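Local atomic coordinates of CrmK (PDB entry 5I1V), a protein that is a flavoenzyme oxidase carrying covalently bound FAD and takes part in recycling a shunt product during caerulomycin biosynthesis. Residues Y265-F271 with A373-A379; K341-L347 with L400-V406; R422-R426 with D453-W459. One frame throughout, in Å; residues are numbered along the deposited sequence.

Interaction 1 of 3, residues Y265-F271 with A373-A379; sequences YALLECF and AAMEYIA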
loop_
_atom_site.group_PDB
_atom_site.type_symbol
_atom_site.label_atom_id
_atom_site.label_comp_id
_atom_site.label_asym_id
_atom_site.label_seq_id
_atom_site.Cartn_x
_atom_site.Cartn_y
_atom_site.Cartn_z
ATOM N N TYR A 265 -5.557 -22.931 2.910
ATOM C CA TYR A 265 -5.995 -21.839 3.790
ATOM C C TYR A 265 -7.160 -21.148 3.109
ATOM O O TYR A 265 -7.068 -20.765 1.944
ATOM C CB TYR A 265 -4.860 -20.814 3.965
ATOM C CG TYR A 265 -5.326 -19.502 4.555
ATOM C CD1 TYR A 265 -5.632 -19.400 5.917
ATOM C CD2 TYR A 265 -5.486 -18.370 3.760
ATOM C CE1 TYR A 265 -6.082 -18.224 6.466
ATOM C CE2 TYR A 265 -5.966 -17.185 4.297
ATOM C CZ TYR A 265 -6.259 -17.123 5.659
ATOM O OH TYR A 265 -6.701 -15.939 6.209
ATOM N N ALA A 266 -8.233 -20.938 3.844
ATOM C CA ALA A 266 -9.377 -20.240 3.275
ATOM C C ALA A 266 -10.030 -19.267 4.231
ATOM O O ALA A 266 -10.064 -19.505 5.453
ATOM C CB ALA A 266 -10.376 -21.253 2.779
ATOM N N LEU A 267 -10.542 -18.173 3.667
ATOM C CA LEU A 267 -11.262 -17.175 4.424
ATOM C C LEU A 267 -12.618 -16.923 3.761
ATOM O O LEU A 267 -12.679 -16.600 2.585
ATOM C CB LEU A 267 -10.458 -15.894 4.475
ATOM C CG LEU A 267 -10.984 -14.785 5.384
ATOM C CD1 LEU A 267 -9.875 -13.979 6.059
ATOM C CD2 LEU A 267 -11.826 -13.829 4.592
ATOM N N LEU A 268 -13.679 -17.027 4.549
ATOM C CA LEU A 268 -15.043 -16.797 4.077
ATOM C C LEU A 268 -15.526 -15.450 4.637
ATOM O O LEU A 268 -15.532 -15.261 5.819
ATOM C CB LEU A 268 -15.919 -17.902 4.593
ATOM C CG LEU A 268 -17.400 -17.790 4.236
ATOM C CD1 LEU A 268 -17.602 -17.805 2.726
ATOM C CD2 LEU A 268 -18.098 -18.938 4.946
ATOM N N GLU A 269 -15.892 -14.507 3.788
ATOM C CA GLU A 269 -16.340 -13.207 4.258
ATOM C C GLU A 269 -17.836 -13.145 4.028
ATOM O O GLU A 269 -18.290 -13.118 2.883
ATOM C CB GLU A 269 -15.713 -12.070 3.478
ATOM C CG GLU A 269 -14.214 -11.996 3.563
ATOM C CD GLU A 269 -13.652 -10.710 2.956
ATOM O OE1 GLU A 269 -12.997 -10.804 1.894
ATOM O OE2 GLU A 269 -13.881 -9.607 3.540
ATOM N N CYS A 270 -18.571 -13.075 5.115
ATOM C CA CYS A 270 -20.012 -12.958 5.043
ATOM C C CYS A 270 -20.457 -11.519 5.268
ATOM O O CYS A 270 -20.797 -11.150 6.367
ATOM C CB CYS A 270 -20.623 -13.851 6.108
ATOM S SG CYS A 270 -20.070 -15.555 5.972
ATOM N N PHE A 271 -20.418 -10.745 4.199
ATOM C CA PHE A 271 -20.867 -9.390 4.170
ATOM C C PHE A 271 -22.366 -9.262 4.400
ATOM O O PHE A 271 -23.154 -10.179 4.073
ATOM C CB PHE A 271 -20.584 -8.786 2.816
ATOM C CG PHE A 271 -19.121 -8.629 2.478
ATOM C CD1 PHE A 271 -18.360 -7.621 3.054
ATOM C CD2 PHE A 271 -18.536 -9.433 1.522
ATOM C CE1 PHE A 271 -17.020 -7.462 2.710
ATOM C CE2 PHE A 271 -17.224 -9.268 1.154
ATOM C CZ PHE A 271 -16.456 -8.276 1.743
ATOM N N ALA A 373 -19.879 -3.850 6.146
ATOM C CA ALA A 373 -20.186 -4.671 7.287
ATOM C C ALA A 373 -20.078 -6.153 6.945
ATOM O O ALA A 373 -20.599 -6.602 5.928
ATOM C CB ALA A 373 -21.572 -4.347 7.816
ATOM N N ALA A 374 -19.413 -6.912 7.810
ATOM C CA ALA A 374 -19.149 -8.333 7.564
ATOM C C ALA A 374 -18.781 -9.088 8.826
ATOM O O ALA A 374 -18.295 -8.508 9.807
ATOM C CB ALA A 374 -18.071 -8.510 6.535
ATOM N N MET A 375 -19.049 -10.386 8.794
ATOM C CA MET A 375 -18.333 -11.300 9.639
ATOM C C MET A 375 -17.553 -12.244 8.743
ATOM O O MET A 375 -17.909 -12.489 7.583
ATOM C CB MET A 375 -19.218 -12.011 10.683
ATOM C CG MET A 375 -20.295 -12.914 10.157
ATOM S SD MET A 375 -21.230 -13.645 11.535
ATOM C CE MET A 375 -19.937 -14.623 12.315
ATOM N N GLU A 376 -16.432 -12.701 9.277
ATOM C CA GLU A 376 -15.529 -13.572 8.552
ATOM C C GLU A 376 -15.178 -14.798 9.348
ATOM O O GLU A 376 -15.008 -14.738 10.566
ATOM C CB GLU A 376 -14.209 -12.847 8.226
ATOM C CG GLU A 376 -14.323 -11.491 7.587
ATOM C CD GLU A 376 -12.947 -10.857 7.264
ATOM O OE1 GLU A 376 -11.901 -11.241 7.863
ATOM O OE2 GLU A 376 -12.920 -9.952 6.403
ATOM N N TYR A 377 -15.025 -15.906 8.629
ATOM C CA TYR A 377 -14.538 -17.150 9.189
ATOM C C TYR A 377 -13.163 -17.439 8.603
ATOM O O TYR A 377 -13.005 -17.554 7.408
ATOM C CB TYR A 377 -15.494 -18.279 8.836
ATOM C CG TYR A 377 -16.822 -18.167 9.493
ATOM C CD1 TYR A 377 -17.037 -18.730 10.736
ATOM C CD2 TYR A 377 -17.879 -17.538 8.868
ATOM C CE1 TYR A 377 -18.262 -18.671 11.342
ATOM C CE2 TYR A 377 -19.115 -17.473 9.477
ATOM C CZ TYR A 377 -19.302 -18.063 10.700
ATOM O OH TYR A 377 -20.521 -17.982 11.318
ATOM N N ILE A 378 -12.176 -17.586 9.465
ATOM C CA ILE A 378 -10.767 -17.635 9.065
ATOM C C ILE A 378 -10.121 -18.945 9.496
ATOM O O ILE A 378 -10.033 -19.223 10.668
ATOM C CB ILE A 378 -9.991 -16.485 9.745
ATOM C CG1 ILE A 378 -10.669 -15.147 9.450
ATOM C CG2 ILE A 378 -8.526 -16.460 9.275
ATOM C CD1 ILE A 378 -10.382 -14.040 10.431
ATOM N N ALA A 379 -9.671 -19.729 8.537
ATOM C CA ALA A 379 -9.027 -20.992 8.781
ATOM C C ALA A 379 -7.779 -20.752 9.653
ATOM O O ALA A 379 -7.153 -19.716 9.535
ATOM C CB ALA A 379 -8.623 -21.609 7.477
#
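Leu268 and Tyr377 face each other as a hydrogen-bonded antiparallel pair, with Leu268 N giving a nearly straight bond to Tyr377 O (3.0 Å, 170° at the hydrogen) and Tyr377 N returning one to Leu268 O. Cys270 and Met375 form the next such pair, and Ala379 N also bonds to Ala266 O. These are two inner strands of the large antiparallel sheet, and alternate side chains serve opposite faces.

Apolar packing dominates one face: Leu268 CD2 lies beside Tyr377 CD2 at 4.2 Å, and Cys270 SG meets the edge of the same ring, a sulfur-aromatic contact. The Tyr377 hydroxyl itself goes to His351. On the other face, Leu267 CD1 rests on Ile378 CG1 (3.7 Å), while Tyr265, its CG anti to the backbone N (chi1 165°), swings its ring edge over to Ile378 CG2, close to the FAD-binding residues Phe123 and Tyr138.

Charge appears between these neighbours and Phe271, where Glu269 and Glu376 run side by side, their carboxylate planes 80° apart. Glu269 OE2 and Glu376 OE2, two acceptors of like charge, lie 3.0 Å apart. The glutamates thus make their face partly polar, in contrast to the buried, apolar packing of Leu268, Cys270 and Tyr377.

Interaction 2 of 3, residues K341-L347 with L400-V406; sequences KVKSADL and LKTFYMV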
loop_
_atom_site.group_PDB
_atom_site.type_symbol
_atom_site.label_atom_id
_atom_site.label_comp_id
_atom_site.label_asym_id
_atom_site.label_seq_id
_atom_site.Cartn_x
_atom_site.Cartn_y
_atom_site.Cartn_z
ATOM N N LYS A 341 -15.280 -0.336 13.798
ATOM C CA LYS A 341 -15.421 -1.104 14.998
ATOM C C LYS A 341 -15.159 -2.588 14.637
ATOM O O LYS A 341 -15.675 -3.104 13.636
ATOM C CB LYS A 341 -16.811 -0.915 15.578
ATOM C CG LYS A 341 -17.148 -1.716 16.825
ATOM C CD LYS A 341 -16.419 -1.252 18.056
ATOM C CE LYS A 341 -16.763 -2.100 19.280
ATOM N NZ LYS A 341 -15.637 -2.154 20.275
ATOM N N VAL A 342 -14.340 -3.267 15.432
ATOM C CA VAL A 342 -14.024 -4.685 15.173
ATOM C C VAL A 342 -14.349 -5.513 16.404
ATOM O O VAL A 342 -14.351 -5.015 17.530
ATOM C CB VAL A 342 -12.568 -4.941 14.763
ATOM C CG1 VAL A 342 -12.247 -4.259 13.432
ATOM C CG2 VAL A 342 -11.625 -4.530 15.912
ATOM N N LYS A 343 -14.704 -6.771 16.173
ATOM C CA LYS A 343 -14.869 -7.729 17.236
ATOM C C LYS A 343 -14.260 -9.075 16.773
ATOM O O LYS A 343 -14.008 -9.293 15.603
ATOM C CB LYS A 343 -16.366 -7.896 17.590
ATOM C CG LYS A 343 -17.050 -6.627 18.076
ATOM C CD LYS A 343 -18.492 -6.885 18.472
ATOM C CE LYS A 343 -19.112 -5.683 19.137
ATOM N NZ LYS A 343 -18.978 -5.761 20.621
ATOM N N SER A 344 -14.078 -9.967 17.708
ATOM C CA SER A 344 -13.356 -11.183 17.517
ATOM C C SER A 344 -13.985 -12.279 18.357
ATOM O O SER A 344 -14.499 -12.002 19.443
ATOM C CB SER A 344 -11.908 -10.903 17.945
ATOM O OG SER A 344 -11.295 -12.006 18.528
ATOM N N ALA A 345 -13.967 -13.504 17.847
ATOM C CA ALA A 345 -14.452 -14.709 18.573
ATOM C C ALA A 345 -13.791 -15.932 17.916
ATOM O O ALA A 345 -13.878 -16.134 16.713
ATOM C CB ALA A 345 -15.989 -14.830 18.571
ATOM N N ASP A 346 -13.129 -16.744 18.704
ATOM C CA ASP A 346 -12.454 -17.930 18.179
ATOM C C ASP A 346 -13.136 -19.197 18.610
ATOM O O ASP A 346 -13.670 -19.249 19.697
ATOM C CB ASP A 346 -10.992 -17.914 18.647
ATOM C CG ASP A 346 -10.265 -16.686 18.146
ATOM O OD1 ASP A 346 -10.861 -15.968 17.260
ATOM O OD2 ASP A 346 -9.132 -16.439 18.639
ATOM N N LEU A 347 -13.087 -20.206 17.738
ATOM C CA LEU A 347 -13.948 -21.405 17.810
ATOM C C LEU A 347 -13.094 -22.655 17.771
ATOM O O LEU A 347 -12.050 -22.686 17.094
ATOM C CB LEU A 347 -14.884 -21.489 16.601
ATOM C CG LEU A 347 -15.983 -20.439 16.446
ATOM C CD1 LEU A 347 -16.541 -20.477 15.035
ATOM C CD2 LEU A 347 -17.094 -20.663 17.467
ATOM N N LEU A 400 -10.332 -22.257 14.464
ATOM C CA LEU A 400 -10.924 -21.362 13.524
ATOM C C LEU A 400 -11.112 -19.999 14.222
ATOM O O LEU A 400 -11.438 -19.954 15.398
ATOM C CB LEU A 400 -12.262 -21.951 13.055
ATOM C CG LEU A 400 -12.767 -21.276 11.796
ATOM C CD1 LEU A 400 -13.276 -22.259 10.776
ATOM C CD2 LEU A 400 -13.827 -20.257 12.181
ATOM N N LYS A 401 -10.823 -18.926 13.516
ATOM C CA LYS A 401 -11.016 -17.588 14.015
ATOM C C LYS A 401 -12.185 -16.921 13.294
ATOM O O LYS A 401 -12.477 -17.231 12.116
ATOM C CB LYS A 401 -9.766 -16.754 13.845
ATOM C CG LYS A 401 -8.587 -17.236 14.654
ATOM C CD LYS A 401 -7.423 -16.267 14.542
ATOM C CE LYS A 401 -6.591 -16.217 15.810
ATOM N NZ LYS A 401 -7.297 -15.459 16.858
ATOM N N THR A 402 -12.888 -16.049 14.012
ATOM C CA THR A 402 -13.922 -15.237 13.400
ATOM C C THR A 402 -13.687 -13.778 13.816
ATOM O O THR A 402 -13.196 -13.496 14.903
ATOM C CB THR A 402 -15.367 -15.656 13.769
ATOM O OG1 THR A 402 -15.693 -15.152 15.068
ATOM C CG2 THR A 402 -15.545 -17.187 13.685
ATOM N N PHE A 403 -14.064 -12.893 12.916
ATOM C CA PHE A 403 -13.769 -11.488 12.953
ATOM C C PHE A 403 -15.054 -10.795 12.470
ATOM O O PHE A 403 -15.738 -11.317 11.588
ATOM C CB PHE A 403 -12.599 -11.271 11.990
ATOM C CG PHE A 403 -12.201 -9.845 11.812
ATOM C CD1 PHE A 403 -11.658 -9.130 12.874
ATOM C CD2 PHE A 403 -12.338 -9.220 10.596
ATOM C CE1 PHE A 403 -11.282 -7.801 12.711
ATOM C CE2 PHE A 403 -11.957 -7.897 10.422
ATOM C CZ PHE A 403 -11.428 -7.185 11.484
ATOM N N TYR A 404 -15.387 -9.656 13.080
ATOM C CA TYR A 404 -16.548 -8.847 12.759
ATOM C C TYR A 404 -16.036 -7.436 12.528
ATOM O O TYR A 404 -15.168 -6.972 13.295
ATOM C CB TYR A 404 -17.511 -8.774 13.923
ATOM C CG TYR A 404 -18.046 -10.089 14.379
ATOM C CD1 TYR A 404 -17.229 -11.058 14.954
ATOM C CD2 TYR A 404 -19.408 -10.374 14.265
ATOM C CE1 TYR A 404 -17.753 -12.269 15.398
ATOM C CE2 TYR A 404 -19.917 -11.587 14.678
ATOM C CZ TYR A 404 -19.109 -12.529 15.233
ATOM O OH TYR A 404 -19.695 -13.702 15.679
ATOM N N MET A 405 -16.506 -6.785 11.474
ATOM C CA MET A 405 -16.099 -5.423 11.197
ATOM C C MET A 405 -17.221 -4.594 10.532
ATOM O O MET A 405 -18.056 -5.138 9.797
ATOM C CB MET A 405 -14.765 -5.431 10.440
ATOM C CG MET A 405 -14.698 -4.927 9.009
ATOM S SD MET A 405 -13.682 -3.406 8.780
ATOM C CE MET A 405 -12.307 -3.574 9.923
ATOM N N VAL A 406 -17.255 -3.304 10.882
ATOM C CA VAL A 406 -18.078 -2.287 10.219
ATOM C C VAL A 406 -17.125 -1.135 10.013
ATOM O O VAL A 406 -16.287 -0.843 10.911
ATOM C CB VAL A 406 -19.300 -1.796 11.035
ATOM C CG1 VAL A 406 -20.388 -2.830 11.061
ATOM C CG2 VAL A 406 -18.944 -1.490 12.459
HETATM O O HOH W 1 -10.734 -13.561 16.150
#
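Val342 lays its CG1 methyl against both Phe403 and Met405, 3.6 Å from Phe403 CZ and equally near Met405 CE. The beta-branched shape of valine suits a strand, and its CG1, anti to the carbonyl carbon (chi1 -64°), lies against both larger neighbours. Phe403 crosses obliquely to reach it, whereas the methionine runs alongside, bent at chi2 and chi3; the Met405 side chain is about 6 Å, between nearest atoms, from the bound FAD.

Further along the same face, Asp346 and Lys401 lie side by side in a salt bridge. Lys401 NZ approaches the syn side of Asp346 OD2 at 2.7 Å, 35° out of the carboxylate plane. The ammonium group also has cation-pi partners in Tyr446 and Tyr380. The other carboxylate oxygen, Asp346 OD1, accepts a hydrogen bond from a water that donates also to Thr402 O and accepts from Ser344 OG (2.9 Å from the water oxygen); the serine hydroxyl is further bonded to Tyr446 N.

Both strands belong to the large antiparallel sheet beside the flavin in this FAD-linked oxidoreductase, paired here over seven residues. In the Lys343-Tyr404 pair, Tyr404 N lies 2.9 Å from Lys343 O. At Ala345 O the backbone bond from Thr402 N is joined by a second, from Thr402 OG1 at 2.6 Å. The threonine hydroxyl sits between its own N and carbonyl carbon (chi1 79°), which turns it to the neighbouring strand, while Thr402 CG2 packs against Leu347 CD1 at 3.7 Å.

On this face Lys341 and Lys343 lead their ammonium groups away from strand 400-408 to Asp451, and the Tyr404 ring meets Tyr425 of helix 414-428 edge-to-face.

Interaction 3 of 3, residues R422-R426 with D453-W459; sequences REIYR and DLADPEW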
loop_
_atom_site.group_PDB
_atom_site.type_symbol
_atom_site.label_atom_id
_atom_site.label_comp_id
_atom_site.label_asym_id
_atom_site.label_seq_id
_atom_site.Cartn_x
_atom_site.Cartn_y
_atom_site.Cartn_z
ATOM N N ARG A 422 -22.761 -4.599 17.465
ATOM C CA ARG A 422 -22.979 -5.049 18.819
ATOM C C ARG A 422 -24.088 -6.080 18.930
ATOM O O ARG A 422 -23.974 -7.060 19.673
ATOM C CB ARG A 422 -23.264 -3.883 19.722
ATOM C CG ARG A 422 -21.993 -3.143 20.104
ATOM C CD ARG A 422 -22.323 -1.774 20.639
ATOM N NE ARG A 422 -21.121 -1.128 21.097
ATOM C CZ ARG A 422 -21.047 0.156 21.392
ATOM N NH1 ARG A 422 -22.121 0.940 21.288
ATOM N NH2 ARG A 422 -19.895 0.643 21.808
ATOM N N GLU A 423 -25.152 -5.838 18.176
ATOM C CA GLU A 423 -26.331 -6.711 18.221
ATOM C C GLU A 423 -26.086 -8.045 17.519
ATOM O O GLU A 423 -26.441 -9.094 18.067
ATOM C CB GLU A 423 -27.546 -5.968 17.658
ATOM C CG GLU A 423 -28.018 -4.911 18.652
ATOM C CD GLU A 423 -29.342 -4.229 18.306
ATOM O OE1 GLU A 423 -29.820 -4.355 17.147
ATOM O OE2 GLU A 423 -29.873 -3.507 19.199
ATOM N N ILE A 424 -25.435 -8.027 16.351
ATOM C CA ILE A 424 -25.130 -9.299 15.688
ATOM C C ILE A 424 -24.251 -10.176 16.563
ATOM O O ILE A 424 -24.484 -11.382 16.656
ATOM C CB ILE A 424 -24.544 -9.169 14.281
ATOM C CG1 ILE A 424 -24.387 -10.563 13.649
ATOM C CG2 ILE A 424 -23.195 -8.423 14.256
ATOM C CD1 ILE A 424 -24.043 -10.521 12.163
ATOM N N TYR A 425 -23.225 -9.582 17.200
ATOM C CA TYR A 425 -22.284 -10.345 18.002
ATOM C C TYR A 425 -22.970 -10.822 19.267
ATOM O O TYR A 425 -22.745 -11.948 19.700
ATOM C CB TYR A 425 -21.100 -9.449 18.342
ATOM C CG TYR A 425 -19.930 -10.034 19.057
ATOM C CD1 TYR A 425 -18.835 -10.535 18.339
ATOM C CD2 TYR A 425 -19.836 -9.968 20.439
ATOM C CE1 TYR A 425 -17.701 -11.007 19.011
ATOM C CE2 TYR A 425 -18.717 -10.437 21.100
ATOM C CZ TYR A 425 -17.655 -10.948 20.370
ATOM O OH TYR A 425 -16.560 -11.355 21.072
ATOM N N ARG A 426 -23.806 -9.980 19.859
ATOM C CA ARG A 426 -24.500 -10.389 21.073
ATOM C C ARG A 426 -25.456 -11.537 20.773
ATOM O O ARG A 426 -25.494 -12.502 21.503
ATOM C CB ARG A 426 -25.290 -9.262 21.728
ATOM C CG ARG A 426 -26.087 -9.777 22.932
ATOM C CD ARG A 426 -27.228 -8.861 23.313
ATOM N NE ARG A 426 -28.096 -8.540 22.188
ATOM C CZ ARG A 426 -28.834 -7.429 22.105
ATOM N NH1 ARG A 426 -28.828 -6.521 23.096
ATOM N NH2 ARG A 426 -29.583 -7.217 21.023
ATOM N N ASP A 453 -16.277 -3.369 24.561
ATOM C CA ASP A 453 -17.611 -3.909 24.925
ATOM C C ASP A 453 -17.511 -5.169 25.799
ATOM O O ASP A 453 -18.443 -5.430 26.552
ATOM C CB ASP A 453 -18.480 -4.187 23.695
ATOM C CG ASP A 453 -18.752 -2.929 22.850
ATOM O OD1 ASP A 453 -18.577 -1.806 23.363
ATOM O OD2 ASP A 453 -19.136 -3.063 21.658
ATOM N N LEU A 454 -16.385 -5.911 25.769
ATOM C CA LEU A 454 -16.261 -7.118 26.612
ATOM C C LEU A 454 -16.100 -6.766 28.074
ATOM O O LEU A 454 -16.223 -7.618 28.907
ATOM C CB LEU A 454 -15.157 -8.095 26.152
ATOM C CG LEU A 454 -15.163 -8.587 24.699
ATOM C CD1 LEU A 454 -14.100 -9.654 24.450
ATOM C CD2 LEU A 454 -16.515 -9.065 24.218
ATOM N N ALA A 455 -15.820 -5.508 28.394
ATOM C CA ALA A 455 -15.771 -5.082 29.786
ATOM C C ALA A 455 -17.001 -4.243 30.149
ATOM O O ALA A 455 -17.068 -3.664 31.231
ATOM C CB ALA A 455 -14.489 -4.302 30.052
ATOM N N ASP A 456 -17.956 -4.161 29.228
ATOM C CA ASP A 456 -19.133 -3.302 29.400
ATOM C C ASP A 456 -20.267 -4.190 29.901
ATOM O O ASP A 456 -20.710 -5.052 29.155
ATOM C CB ASP A 456 -19.540 -2.697 28.073
ATOM C CG ASP A 456 -20.654 -1.690 28.206
ATOM O OD1 ASP A 456 -21.466 -1.790 29.146
ATOM O OD2 ASP A 456 -20.734 -0.803 27.357
ATOM N N PRO A 457 -20.750 -3.974 31.144
ATOM C CA PRO A 457 -21.764 -4.921 31.647
ATOM C C PRO A 457 -23.118 -4.907 30.892
ATOM O O PRO A 457 -23.884 -5.815 31.040
ATOM C CB PRO A 457 -21.927 -4.553 33.128
ATOM C CG PRO A 457 -20.981 -3.427 33.408
ATOM C CD PRO A 457 -20.365 -2.950 32.132
ATOM N N GLU A 458 -23.385 -3.915 30.054
ATOM C CA GLU A 458 -24.544 -3.976 29.181
ATOM C C GLU A 458 -24.424 -4.991 28.036
ATOM O O GLU A 458 -25.442 -5.499 27.591
ATOM C CB GLU A 458 -24.834 -2.600 28.594
ATOM C CG GLU A 458 -25.896 -2.626 27.497
ATOM C CD GLU A 458 -26.337 -1.250 27.048
ATOM O OE1 GLU A 458 -25.865 -0.234 27.615
ATOM O OE2 GLU A 458 -27.157 -1.192 26.109
ATOM N N TRP A 459 -23.200 -5.253 27.538
ATOM C CA TRP A 459 -22.974 -6.190 26.414
ATOM C C TRP A 459 -22.391 -7.539 26.843
ATOM O O TRP A 459 -22.576 -8.564 26.175
ATOM C CB TRP A 459 -22.057 -5.519 25.351
ATOM C CG TRP A 459 -22.729 -4.340 24.766
ATOM C CD1 TRP A 459 -22.484 -3.001 25.033
ATOM C CD2 TRP A 459 -23.863 -4.371 23.901
ATOM N NE1 TRP A 459 -23.392 -2.221 24.353
ATOM C CE2 TRP A 459 -24.254 -3.037 23.666
ATOM C CE3 TRP A 459 -24.585 -5.401 23.302
ATOM C CZ2 TRP A 459 -25.315 -2.712 22.828
ATOM C CZ3 TRP A 459 -25.656 -5.073 22.470
ATOM C CH2 TRP A 459 -26.001 -3.742 22.242
#
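Arg422 meets Asp453 and Trp459 at once, joining helix 414-428 to the 3-10 turn and loop of the berberine-like region by a salt bridge and a CH-pi contact. Arg422 NE gives Asp453 OD2 a bond of 2.8 Å with 162° at the hydrogen. The oxygen lies in the guanidinium plane, yet the donor stands above the carboxylate plane, since the two flat groups are turned 58° apart. A second, weak bond runs from Arg422 NH2 to Asp453 OD1.

The aliphatic part of the arginine does different work. Arg422 CB sits over one face of the indole, 3.8 Å from the centroid of the Trp459 six-membered ring, and Arg422 CD follows it across to Trp459 CE2. Arginine suits the place because its methylenes, extended from CG to NE, cover the ring while NE and NH2 bond the carboxylate. With an alanine here, CB would stay over the ring, but Asp453 would probably lose the mate that meets both its oxygens, and the indole its contact with CD.

One helical turn on, Arg426 bends at chi3 and brings NH1 to 3.5 Å from Trp459 CZ3, the two planes 34° apart. Tyr425 crosses Leu454 at about a right angle, touching its CD2 methyl, while its hydroxyl is bonded to Ser344 O.

Behind these contacts, Lys343 holds Asp453 OD2 by another salt bridge, so this oxygen is gripped by two cations. The loop leading to the indole is shaped by an Asx turn: Asp456 OD1 accepts from Glu458 N at 3.0 Å.

From the N terminus, strand 265-271 comes first, and interaction 1 closes a loop of about a hundred residues when strand 374-379 pairs with it. Strand 341-347 lies within that loop, but its partner 400-406 lies beyond it; interaction 2 closes a loop of 52 residues, and the two contacts cross. Strands 374-379 and 400-408, successive in the chain, lie side by side, bonded through Ile378 N to Lys401 O, which makes four consecutive strands of one sheet. Interaction 3 follows in series: after helix 414-428, 26 residues, including strand 442-444, intervene before 453-459 returns to it. Tyr425 and Asp453 reach Ser344 and Lys343, fastening helix and loop to the sheet.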